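Local structure of type I modular polyketide synthase (Streptomyces albus subsp. albus, 6IYR) at residues 341-354 with 360-372. The protein probably loads an acyl extender unit from its coenzyme A thioester onto the polyketide synthase that builds salinomycin, as the acyltransferase domain of module 8. Numbering follows the deposited sequence.
Sequences IAPRTAEVPFLSTV and TGTDLDAEYWYRN
Tyr368, in the first turn of helix 366-374, meets Ser352 at its hydroxyl and Val354 beside it. Its CG stands anti to the backbone N (chi1 -174°), which sends the ring out from the helix. Beyond CB, one ring face is covered by Leu364 CD2, 3.5 Å above the plane over its centre. Farther out, Tyr368 CE1 passes 3.7 Å from Ser352 OG, and its CZ lies 3.9 Å from Val354 CG2, which comes in obliquely. At the tip, Tyr368 OH takes a very short hydrogen bond from Ser352 OG, 2.5 Å long and in the plane of the ring. It also bonds to Glu223, so a buried phenol oxygen is gripped twice. Ser352 OG in turn accepts from Val354 N, an ST turn that holds the hydroxyl in place.

Leu364 serves two rings, its other methyl, CD1, making a CH-pi contact 4.2 Å from the Phe350 centroid. Pro343 packs against the carbonyls of the turn 361-364, its CG 3.3 Å from Thr362 O. Past it, Ala346 N donates to Thr360 O at 2.8 Å, nearly straight (164°), tying the loop to the residue just before the turn. The helix itself opens with Asp365 as N-cap, OD1 accepting from Tyr368 N.

At the far end, Val354 CG2 rests on Asn372, whose amide bonds to Glu223, Arg245 and the backbone of Ser220. Thr353 OG1 bonds to Gly218 O, so this end of the contact lies against the GxSxG segment, Gly218 to Gly222, which probably forms the nucleophile elbow as in other acyltransferases of this family.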
loop_
_atom_site.group_PDB
_atom_site.type_symbol
_atom_site.label_atom_id
_atom_site.label_comp_id
_atom_site.label_asym_id
_atom_site.label_seq_id
_atom_site.Cartn_x
_atom_site.Cartn_y
_atom_site.Cartn_z
ATOM N N ILE A 341 13.951 0.325 22.163
ATOM C CA ILE A 341 13.933 1.135 20.949
ATOM C C ILE A 341 14.032 2.619 21.305
ATOM O O ILE A 341 13.631 3.020 22.391
ATOM C CB ILE A 341 12.679 0.862 20.073
ATOM C CG1 ILE A 341 11.391 1.141 20.846
ATOM C CG2 ILE A 341 12.668 -0.588 19.620
ATOM C CD1 ILE A 341 10.124 0.952 20.008
ATOM N N ALA A 342 14.404 3.434 20.323
ATOM C CA ALA A 342 14.555 4.872 20.495
ATOM C C ALA A 342 13.798 5.636 19.418
ATOM O O ALA A 342 14.377 6.062 18.418
ATOM C CB ALA A 342 16.039 5.257 20.457
ATOM N N PRO A 343 12.508 5.895 19.653
ATOM C CA PRO A 343 11.800 6.597 18.627
ATOM C C PRO A 343 12.263 8.041 18.564
ATOM O O PRO A 343 12.695 8.586 19.554
ATOM C CB PRO A 343 10.341 6.525 19.084
ATOM C CG PRO A 343 10.389 6.216 20.516
ATOM C CD PRO A 343 11.618 5.413 20.717
ATOM N N ARG A 344 12.003 8.706 17.463
ATOM C CA ARG A 344 12.510 10.036 17.302
ATOM C C ARG A 344 11.598 10.760 16.366
ATOM O O ARG A 344 10.551 10.230 16.005
ATOM C CB ARG A 344 13.926 9.966 16.773
ATOM C CG ARG A 344 14.001 9.504 15.340
ATOM C CD ARG A 344 14.843 8.268 15.218
ATOM N NE ARG A 344 15.150 7.994 13.817
ATOM C CZ ARG A 344 16.267 7.403 13.403
ATOM N NH1 ARG A 344 16.470 7.182 12.112
ATOM N NH2 ARG A 344 17.152 6.969 14.286
ATOM N N THR A 345 11.878 12.044 16.162
ATOM C CA THR A 345 10.928 12.934 15.565
ATOM C C THR A 345 10.775 12.451 14.137
ATOM O O THR A 345 11.753 12.093 13.534
ATOM C CB THR A 345 11.423 14.409 15.537
ATOM O OG1 THR A 345 11.521 14.933 16.874
ATOM C CG2 THR A 345 10.418 15.268 14.795
ATOM N N ALA A 346 9.554 12.415 13.628
ATOM C CA ALA A 346 9.319 11.934 12.262
ATOM C C ALA A 346 9.496 13.089 11.315
ATOM O O ALA A 346 8.924 14.170 11.535
ATOM C CB ALA A 346 7.912 11.371 12.126
ATOM N N GLU A 347 10.164 12.802 10.203
ATOM C CA GLU A 347 10.374 13.786 9.128
ATOM C C GLU A 347 9.223 13.893 8.160
ATOM O O GLU A 347 9.149 14.850 7.404
ATOM C CB GLU A 347 11.613 13.421 8.332
ATOM C CG GLU A 347 12.818 13.107 9.184
ATOM C CD GLU A 347 13.985 12.673 8.331
ATOM O OE1 GLU A 347 13.910 12.868 7.098
ATOM O OE2 GLU A 347 14.940 12.082 8.875
ATOM N N VAL A 348 8.384 12.859 8.106
ATOM C CA VAL A 348 7.172 12.889 7.305
ATOM C C VAL A 348 5.995 12.770 8.251
ATOM O O VAL A 348 6.002 11.936 9.141
ATOM C CB VAL A 348 7.082 11.694 6.301
ATOM C CG1 VAL A 348 5.789 11.788 5.505
ATOM C CG2 VAL A 348 8.274 11.674 5.353
ATOM N N PRO A 349 4.992 13.627 8.078
ATOM C CA PRO A 349 3.852 13.572 8.955
ATOM C C PRO A 349 3.294 12.136 9.063
ATOM O O PRO A 349 3.095 11.460 8.026
ATOM C CB PRO A 349 2.854 14.489 8.269
ATOM C CG PRO A 349 3.720 15.544 7.585
ATOM C CD PRO A 349 4.980 14.814 7.198
ATOM N N PHE A 350 3.005 11.719 10.298
ATOM C CA PHE A 350 2.516 10.370 10.625
ATOM C C PHE A 350 1.194 10.502 11.376
ATOM O O PHE A 350 1.136 11.030 12.502
ATOM C CB PHE A 350 3.580 9.640 11.450
ATOM C CG PHE A 350 3.202 8.228 11.862
ATOM C CD1 PHE A 350 2.239 8.003 12.842
ATOM C CD2 PHE A 350 3.979 7.164 11.468
ATOM C CE1 PHE A 350 1.908 6.709 13.215
ATOM C CE2 PHE A 350 3.720 5.874 11.903
ATOM C CZ PHE A 350 2.684 5.641 12.783
ATOM N N LEU A 351 0.110 10.143 10.692
ATOM C CA LEU A 351 -1.204 10.203 11.256
ATOM C C LEU A 351 -1.567 8.839 11.867
ATOM O O LEU A 351 -1.761 7.860 11.168
ATOM C CB LEU A 351 -2.211 10.649 10.225
ATOM C CG LEU A 351 -3.669 10.662 10.671
ATOM C CD1 LEU A 351 -3.860 11.455 11.952
ATOM C CD2 LEU A 351 -4.562 11.208 9.560
ATOM N N SER A 352 -1.582 8.781 13.192
ATOM C CA SER A 352 -1.833 7.539 13.921
ATOM C C SER A 352 -3.249 7.070 13.716
ATOM O O SER A 352 -4.228 7.805 13.921
ATOM C CB SER A 352 -1.578 7.733 15.407
ATOM O OG SER A 352 -1.819 6.535 16.134
ATOM N N THR A 353 -3.363 5.815 13.335
ATOM C CA THR A 353 -4.681 5.189 13.278
ATOM C C THR A 353 -5.011 4.559 14.637
ATOM O O THR A 353 -6.101 4.008 14.829
ATOM C CB THR A 353 -4.718 4.124 12.185
ATOM O OG1 THR A 353 -3.678 3.172 12.411
ATOM C CG2 THR A 353 -4.512 4.771 10.829
ATOM N N VAL A 354 -4.100 4.709 15.593
ATOM C CA VAL A 354 -4.399 4.347 16.992
ATOM C C VAL A 354 -5.051 5.503 17.719
ATOM O O VAL A 354 -6.185 5.402 18.204
ATOM C CB VAL A 354 -3.156 3.940 17.781
ATOM C CG1 VAL A 354 -3.527 3.533 19.211
ATOM C CG2 VAL A 354 -2.448 2.793 17.100
ATOM N N THR A 360 4.410 13.415 16.960
ATOM C CA THR A 360 5.760 13.854 16.810
ATOM C C THR A 360 6.674 12.740 16.332
ATOM O O THR A 360 7.600 12.975 15.537
ATOM C CB THR A 360 6.276 14.455 18.146
ATOM O OG1 THR A 360 5.536 15.645 18.434
ATOM C CG2 THR A 360 7.743 14.806 18.015
ATOM N N GLY A 361 6.509 11.554 16.911
ATOM C CA GLY A 361 7.293 10.391 16.515
ATOM C C GLY A 361 8.074 9.819 17.673
ATOM O O GLY A 361 8.336 8.608 17.733
ATOM N N THR A 362 8.462 10.702 18.591
ATOM C CA THR A 362 9.154 10.314 19.784
ATOM C C THR A 362 8.266 9.502 20.717
ATOM O O THR A 362 8.776 8.850 21.596
ATOM C CB THR A 362 9.607 11.555 20.597
ATOM O OG1 THR A 362 8.529 12.483 20.646
ATOM C CG2 THR A 362 10.828 12.241 19.967
ATOM N N ASP A 363 6.952 9.633 20.574
ATOM C CA ASP A 363 5.968 8.806 21.301
ATOM C C ASP A 363 5.788 7.335 20.793
ATOM O O ASP A 363 5.092 6.525 21.417
ATOM C CB ASP A 363 4.605 9.517 21.335
ATOM C CG ASP A 363 4.265 10.261 20.034
ATOM O OD1 ASP A 363 5.116 10.363 19.131
ATOM O OD2 ASP A 363 3.123 10.763 19.914
ATOM N N LEU A 364 6.500 6.929 19.746
ATOM C CA LEU A 364 6.283 5.579 19.221
ATOM C C LEU A 364 7.104 4.563 19.934
ATOM O O LEU A 364 7.979 3.906 19.352
ATOM C CB LEU A 364 6.505 5.519 17.708
ATOM C CG LEU A 364 5.713 6.586 16.935
ATOM C CD1 LEU A 364 5.745 6.397 15.423
ATOM C CD2 LEU A 364 4.280 6.562 17.417
ATOM N N ASP A 365 6.875 4.466 21.238
ATOM C CA ASP A 365 7.689 3.603 22.043
ATOM C C ASP A 365 6.967 2.259 22.229
ATOM O O ASP A 365 5.889 2.036 21.641
ATOM C CB ASP A 365 7.999 4.261 23.385
ATOM C CG ASP A 365 6.760 4.641 24.160
ATOM O OD1 ASP A 365 5.636 4.158 23.878
ATOM O OD2 ASP A 365 6.919 5.451 25.078
ATOM N N ALA A 366 7.498 1.424 23.118
ATOM C CA ALA A 366 6.974 0.067 23.348
ATOM C C ALA A 366 5.484 0.063 23.663
ATOM O O ALA A 366 4.718 -0.750 23.120
ATOM C CB ALA A 366 7.753 -0.647 24.446
ATOM N N GLU A 367 5.065 1.036 24.455
ATOM C CA GLU A 367 3.704 1.109 24.904
ATOM C C GLU A 367 2.822 1.454 23.706
ATOM O O GLU A 367 1.714 0.944 23.612
ATOM C CB GLU A 367 3.569 2.131 26.041
ATOM C CG GLU A 367 2.137 2.452 26.482
ATOM C CD GLU A 367 1.378 1.276 27.116
ATOM O OE1 GLU A 367 0.151 1.140 26.854
ATOM O OE2 GLU A 367 1.988 0.503 27.891
ATOM N N TYR A 368 3.258 2.396 22.863
ATOM C CA TYR A 368 2.550 2.663 21.611
ATOM C C TYR A 368 2.341 1.371 20.810
ATOM O O TYR A 368 1.272 1.148 20.280
ATOM C CB TYR A 368 3.287 3.682 20.732
ATOM C CG TYR A 368 2.499 4.061 19.517
ATOM C CD1 TYR A 368 1.573 5.080 19.571
ATOM C CD2 TYR A 368 2.610 3.338 18.334
ATOM C CE1 TYR A 368 0.826 5.416 18.461
ATOM C CE2 TYR A 368 1.816 3.622 17.233
ATOM C CZ TYR A 368 0.920 4.655 17.299
ATOM O OH TYR A 368 0.138 4.985 16.200
ATOM N N TRP A 369 3.395 0.603 20.625
ATOM C CA TRP A 369 3.321 -0.571 19.766
ATOM C C TRP A 369 2.407 -1.611 20.394
ATOM O O TRP A 369 1.616 -2.227 19.684
ATOM C CB TRP A 369 4.716 -1.126 19.405
ATOM C CG TRP A 369 5.467 -0.166 18.555
ATOM C CD1 TRP A 369 6.563 0.546 18.913
ATOM C CD2 TRP A 369 5.012 0.406 17.305
ATOM N NE1 TRP A 369 6.828 1.512 17.983
ATOM C CE2 TRP A 369 5.893 1.447 16.982
ATOM C CE3 TRP A 369 3.969 0.102 16.419
ATOM C CZ2 TRP A 369 5.786 2.178 15.800
ATOM C CZ3 TRP A 369 3.803 0.882 15.280
ATOM C CH2 TRP A 369 4.753 1.867 14.948
ATOM N N TYR A 370 2.412 -1.727 21.729
ATOM C CA TYR A 370 1.363 -2.499 22.377
ATOM C C TYR A 370 -0.038 -1.972 22.125
ATOM O O TYR A 370 -0.971 -2.755 21.867
ATOM C CB TYR A 370 1.572 -2.676 23.884
ATOM C CG TYR A 370 0.441 -3.449 24.518
ATOM C CD1 TYR A 370 0.301 -4.785 24.279
ATOM C CD2 TYR A 370 -0.568 -2.805 25.222
ATOM C CE1 TYR A 370 -0.757 -5.503 24.809
ATOM C CE2 TYR A 370 -1.651 -3.511 25.734
ATOM C CZ TYR A 370 -1.739 -4.874 25.499
ATOM O OH TYR A 370 -2.783 -5.602 26.010
ATOM N N ARG A 371 -0.234 -0.673 22.290
ATOM C CA ARG A 371 -1.541 -0.114 22.022
ATOM C C ARG A 371 -2.032 -0.386 20.637
ATOM O O ARG A 371 -3.245 -0.446 20.418
ATOM C CB ARG A 371 -1.578 1.391 22.234
ATOM C CG ARG A 371 -1.975 1.810 23.638
ATOM C CD ARG A 371 -2.179 3.319 23.723
ATOM N NE ARG A 371 -1.970 3.786 25.088
ATOM C CZ ARG A 371 -0.816 4.244 25.574
ATOM N NH1 ARG A 371 -0.746 4.613 26.852
ATOM N NH2 ARG A 371 0.254 4.360 24.786
ATOM N N ASN A 372 -1.123 -0.236 19.686
ATOM C CA ASN A 372 -1.429 -0.484 18.275
ATOM C C ASN A 372 -2.037 -1.877 18.121
ATOM O O ASN A 372 -3.088 -2.023 17.522
ATOM C CB ASN A 372 -0.148 -0.410 17.465
ATOM C CG ASN A 372 -0.339 -0.824 16.021
ATOM O OD1 ASN A 372 -0.299 -2.018 15.697
ATOM N ND2 ASN A 372 -0.449 0.167 15.129
#